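Hydrolase, HD family (Bacillus thuringiensis serovar konkukian, PDB 3DJB) probably acts as a metal-dependent hydrolase of the HD superfamily, an all-helical protein that binds a magnesium ion. Local coordinates at residues Gly115-Leu127 against Leu180-Ala193. The protein carries 3 engineered substitutions. Sequence-based numbering, arbitrary orientation.
Sequences GKLVQDADRLDAL and LKDLMNTNAAKQEA. Engineered in segment 115-127: Leu-117 (natural residue Ile). With MG (magnesium ion), chain C.
Asp-120, on the metal-bearing helix of the HD domain, grips the chain that leads from the turn at Leu-180 to Leu-183 into helix 187-211. Its carboxylate takes two consecutive backbone N-H groups, one per oxygen and both from the syn side: Thr-186 N lies 2.6 Å from Asp-120 OD1, and Asn-185 N meets Asp-120 OD2 at 2.7 Å with an N-H...O angle of 166°. The torsion that sets CG anti to the carbonyl carbon (chi1 -78°) directs the carboxylate at this pair, just where Thr-186 forms the N-cap through a weak bond from Ala-189 N to its OG1.

A second set of polar bonds converges on the Asn-185 amide. Its ND2 donates to Gln-119 OE1 at 3.0 Å, with ND2 in the carbonyl plane of Gln-119 and OE1 close to the amide plane of Asn-185, although the two planes are turned 43° apart. It also donates to Lys-116 O, giving two acceptors on the same nitrogen, consistent with the modelled orientation of the amide. Beyond it, the guanidinium of Arg-123 has Leu-183 CB and O over one face.

Apolar contacts carry the interface on through Leu-124 and Leu-127. Leu-124 CD2 touches selenomethionine Met-184 CE and reaches Ala-193 CB at 3.6 Å, while Leu-127 CD2 packs on Leu-180 CD1. Engineered Leu-117 meets Thr-186 CG2 at the other end.

Between these residues, Asp-122 departs from the interface toward the site completed by His-29, His-58 and Asp-59, and its OD1 binds the magnesium ion at 2.4 Å.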
# COMPACT_ATOMS: atom_id res chain seq x y z
N GLY A 115 13.25 -2.29 -28.59
CA GLY A 115 12.23 -1.44 -28.01
C GLY A 115 11.22 -2.31 -27.27
O GLY A 115 10.97 -2.10 -26.09
N LYS A 116 10.65 -3.29 -27.97
CA LYS A 116 9.66 -4.17 -27.37
C LYS A 116 10.07 -4.54 -25.94
O LYS A 116 9.22 -4.55 -25.04
CB LYS A 116 9.48 -5.44 -28.20
CG LYS A 116 8.02 -5.76 -28.55
CD LYS A 116 7.83 -6.18 -30.03
CE LYS A 116 8.35 -7.60 -30.32
NZ LYS A 116 8.32 -7.97 -31.78
N LEU A 117 11.35 -4.82 -25.73
CA LEU A 117 11.80 -5.19 -24.40
C LEU A 117 11.77 -4.00 -23.44
O LEU A 117 11.26 -4.12 -22.33
CB LEU A 117 13.21 -5.80 -24.43
CG LEU A 117 13.31 -7.33 -24.62
CD1 LEU A 117 14.75 -7.73 -24.89
CD2 LEU A 117 12.77 -8.02 -23.39
N VAL A 118 12.28 -2.86 -23.87
CA VAL A 118 12.27 -1.68 -23.00
C VAL A 118 10.84 -1.44 -22.50
O VAL A 118 10.61 -1.21 -21.32
CB VAL A 118 12.81 -0.43 -23.74
CG1 VAL A 118 12.72 0.80 -22.85
CG2 VAL A 118 14.25 -0.66 -24.16
N GLN A 119 9.88 -1.53 -23.42
CA GLN A 119 8.50 -1.32 -23.07
C GLN A 119 7.97 -2.38 -22.11
O GLN A 119 7.07 -2.13 -21.32
CB GLN A 119 7.63 -1.28 -24.31
CG GLN A 119 6.25 -0.82 -23.94
CD GLN A 119 5.25 -1.04 -25.03
OE1 GLN A 119 5.17 -2.12 -25.63
NE2 GLN A 119 4.43 -0.03 -25.26
N ASP A 120 8.51 -3.58 -22.20
CA ASP A 120 8.06 -4.64 -21.31
C ASP A 120 8.70 -4.42 -19.96
O ASP A 120 8.19 -4.87 -18.93
CB ASP A 120 8.47 -6.00 -21.85
CG ASP A 120 7.57 -6.47 -22.97
OD1 ASP A 120 7.99 -7.40 -23.68
OD2 ASP A 120 6.46 -5.91 -23.12
N ALA A 121 9.84 -3.74 -19.97
CA ALA A 121 10.58 -3.47 -18.74
C ALA A 121 10.03 -2.23 -18.03
O ALA A 121 10.35 -1.99 -16.87
CB ALA A 121 12.07 -3.29 -19.05
N ASP A 122 9.22 -1.44 -18.73
CA ASP A 122 8.67 -0.24 -18.13
C ASP A 122 7.28 -0.49 -17.58
O ASP A 122 6.94 -0.07 -16.46
CB ASP A 122 8.64 0.90 -19.14
CG ASP A 122 8.17 2.20 -18.53
OD1 ASP A 122 8.78 2.63 -17.52
OD2 ASP A 122 7.20 2.78 -19.05
N ARG A 123 6.48 -1.19 -18.37
CA ARG A 123 5.11 -1.51 -17.98
C ARG A 123 5.11 -2.47 -16.77
O ARG A 123 4.26 -2.36 -15.87
CB ARG A 123 4.39 -2.12 -19.19
CG ARG A 123 2.88 -2.17 -19.08
CD ARG A 123 2.24 -1.75 -20.40
NE ARG A 123 2.93 -2.35 -21.54
CZ ARG A 123 2.42 -2.45 -22.76
NH1 ARG A 123 3.13 -3.02 -23.73
NH2 ARG A 123 1.21 -1.98 -23.03
N LEU A 124 6.08 -3.39 -16.72
CA LEU A 124 6.18 -4.33 -15.61
C LEU A 124 6.34 -3.58 -14.31
O LEU A 124 5.92 -4.05 -13.25
CB LEU A 124 7.39 -5.24 -15.79
CG LEU A 124 7.09 -6.47 -16.64
CD1 LEU A 124 8.39 -7.18 -17.02
CD2 LEU A 124 6.18 -7.39 -15.85
N ASP A 125 6.94 -2.40 -14.40
CA ASP A 125 7.17 -1.56 -13.24
C ASP A 125 5.92 -0.80 -12.83
O ASP A 125 5.97 0.41 -12.61
CB ASP A 125 8.28 -0.55 -13.51
CG ASP A 125 8.80 0.08 -12.24
OD1 ASP A 125 9.24 -0.70 -11.37
OD2 ASP A 125 8.77 1.32 -12.10
N ALA A 126 4.81 -1.50 -12.73
CA ALA A 126 3.56 -0.87 -12.33
C ALA A 126 2.82 -1.89 -11.50
O ALA A 126 1.99 -1.55 -10.67
CB ALA A 126 2.75 -0.50 -13.55
N LEU A 127 3.14 -3.15 -11.76
CA LEU A 127 2.53 -4.26 -11.07
C LEU A 127 3.41 -4.77 -9.94
O LEU A 127 4.62 -4.49 -9.89
CB LEU A 127 2.26 -5.40 -12.06
CG LEU A 127 2.04 -5.04 -13.53
CD1 LEU A 127 1.87 -6.31 -14.39
CD2 LEU A 127 0.83 -4.18 -13.63
N LEU A 180 -2.74 -5.26 -17.21
CA LEU A 180 -1.46 -4.86 -17.79
C LEU A 180 -0.60 -6.04 -18.17
O LEU A 180 0.29 -5.90 -19.00
CB LEU A 180 -0.68 -3.98 -16.81
CG LEU A 180 -1.14 -2.53 -16.78
CD1 LEU A 180 -0.43 -1.80 -15.67
CD2 LEU A 180 -0.85 -1.88 -18.13
N LYS A 181 -0.86 -7.18 -17.56
CA LYS A 181 -0.11 -8.40 -17.85
C LYS A 181 -0.51 -8.98 -19.20
O LYS A 181 0.06 -9.96 -19.67
CB LYS A 181 -0.35 -9.43 -16.74
CG LYS A 181 -1.81 -9.68 -16.40
CD LYS A 181 -2.46 -10.77 -17.24
CE LYS A 181 -2.06 -12.16 -16.78
NZ LYS A 181 -0.60 -12.39 -16.94
N ASP A 182 -1.49 -8.35 -19.84
CA ASP A 182 -1.96 -8.81 -21.14
C ASP A 182 -1.35 -7.99 -22.27
O ASP A 182 -1.52 -8.32 -23.44
CB ASP A 182 -3.50 -8.74 -21.21
CG ASP A 182 -4.19 -9.68 -20.20
OD1 ASP A 182 -3.87 -10.89 -20.17
OD2 ASP A 182 -5.07 -9.19 -19.46
N LEU A 183 -0.63 -6.94 -21.91
CA LEU A 183 0.02 -6.06 -22.89
C LEU A 183 1.53 -6.29 -22.97
O LEU A 183 2.25 -5.58 -23.67
CB LEU A 183 -0.25 -4.59 -22.53
CG LEU A 183 -1.67 -4.04 -22.67
CD1 LEU A 183 -2.08 -4.04 -24.13
CD2 LEU A 183 -2.64 -4.87 -21.83
N MSE A 184 2.00 -7.30 -22.26
CA MSE A 184 3.42 -7.61 -22.28
C MSE A 184 3.76 -8.22 -23.64
O MSE A 184 2.96 -8.98 -24.19
CB MSE A 184 3.74 -8.60 -21.15
CG MSE A 184 4.93 -8.19 -20.27
SE MSE A 184 4.76 -6.44 -19.43
CE MSE A 184 3.67 -6.89 -17.89
N ASN A 185 4.93 -7.87 -24.18
CA ASN A 185 5.38 -8.37 -25.48
C ASN A 185 6.18 -9.66 -25.44
O ASN A 185 5.65 -10.71 -25.78
CB ASN A 185 6.21 -7.30 -26.19
CG ASN A 185 5.51 -5.97 -26.23
OD1 ASN A 185 4.28 -5.90 -26.33
ND2 ASN A 185 6.29 -4.89 -26.18
N THR A 186 7.45 -9.59 -25.05
CA THR A 186 8.30 -10.79 -25.01
C THR A 186 7.83 -11.77 -23.95
O THR A 186 6.98 -11.46 -23.11
CB THR A 186 9.78 -10.51 -24.70
OG1 THR A 186 9.96 -10.48 -23.28
CG2 THR A 186 10.24 -9.19 -25.27
N ASN A 187 8.43 -12.96 -23.97
CA ASN A 187 8.09 -14.00 -23.02
C ASN A 187 8.54 -13.68 -21.60
O ASN A 187 7.71 -13.67 -20.70
CB ASN A 187 8.71 -15.34 -23.45
CG ASN A 187 8.06 -15.93 -24.70
OD1 ASN A 187 8.49 -16.97 -25.19
ND2 ASN A 187 7.02 -15.27 -25.20
N ALA A 188 9.84 -13.45 -21.40
CA ALA A 188 10.37 -13.16 -20.07
C ALA A 188 9.52 -12.13 -19.33
O ALA A 188 9.25 -12.28 -18.13
CB ALA A 188 11.81 -12.68 -20.17
N ALA A 189 9.10 -11.09 -20.06
CA ALA A 189 8.26 -10.03 -19.51
C ALA A 189 6.91 -10.63 -19.14
O ALA A 189 6.40 -10.39 -18.04
CB ALA A 189 8.07 -8.93 -20.55
N LYS A 190 6.33 -11.40 -20.05
CA LYS A 190 5.05 -12.03 -19.77
C LYS A 190 5.16 -12.93 -18.55
O LYS A 190 4.29 -12.93 -17.68
CB LYS A 190 4.57 -12.87 -20.97
CG LYS A 190 3.95 -12.06 -22.11
CD LYS A 190 3.02 -12.91 -22.98
CE LYS A 190 2.00 -13.74 -22.14
NZ LYS A 190 1.06 -12.98 -21.25
N GLN A 191 6.24 -13.70 -18.46
CA GLN A 191 6.43 -14.58 -17.33
C GLN A 191 6.40 -13.79 -16.04
O GLN A 191 5.49 -13.94 -15.22
CB GLN A 191 7.76 -15.33 -17.43
CG GLN A 191 8.14 -16.07 -16.15
CD GLN A 191 7.02 -16.95 -15.58
OE1 GLN A 191 6.06 -16.46 -14.98
NE2 GLN A 191 7.13 -18.26 -15.80
N GLU A 192 7.39 -12.94 -15.87
CA GLU A 192 7.47 -12.11 -14.68
C GLU A 192 6.10 -11.50 -14.38
O GLU A 192 5.62 -11.56 -13.25
CB GLU A 192 8.51 -11.01 -14.89
CG GLU A 192 8.56 -9.98 -13.79
CD GLU A 192 8.94 -10.56 -12.46
OE1 GLU A 192 8.05 -11.09 -11.77
OE2 GLU A 192 10.14 -10.51 -12.11
N ALA A 193 5.46 -10.93 -15.41
CA ALA A 193 4.15 -10.28 -15.29
C ALA A 193 3.09 -11.15 -14.64
O ALA A 193 2.30 -10.67 -13.83
CB ALA A 193 3.69 -9.82 -16.64
MG MG C . 8.85 5.04 -17.29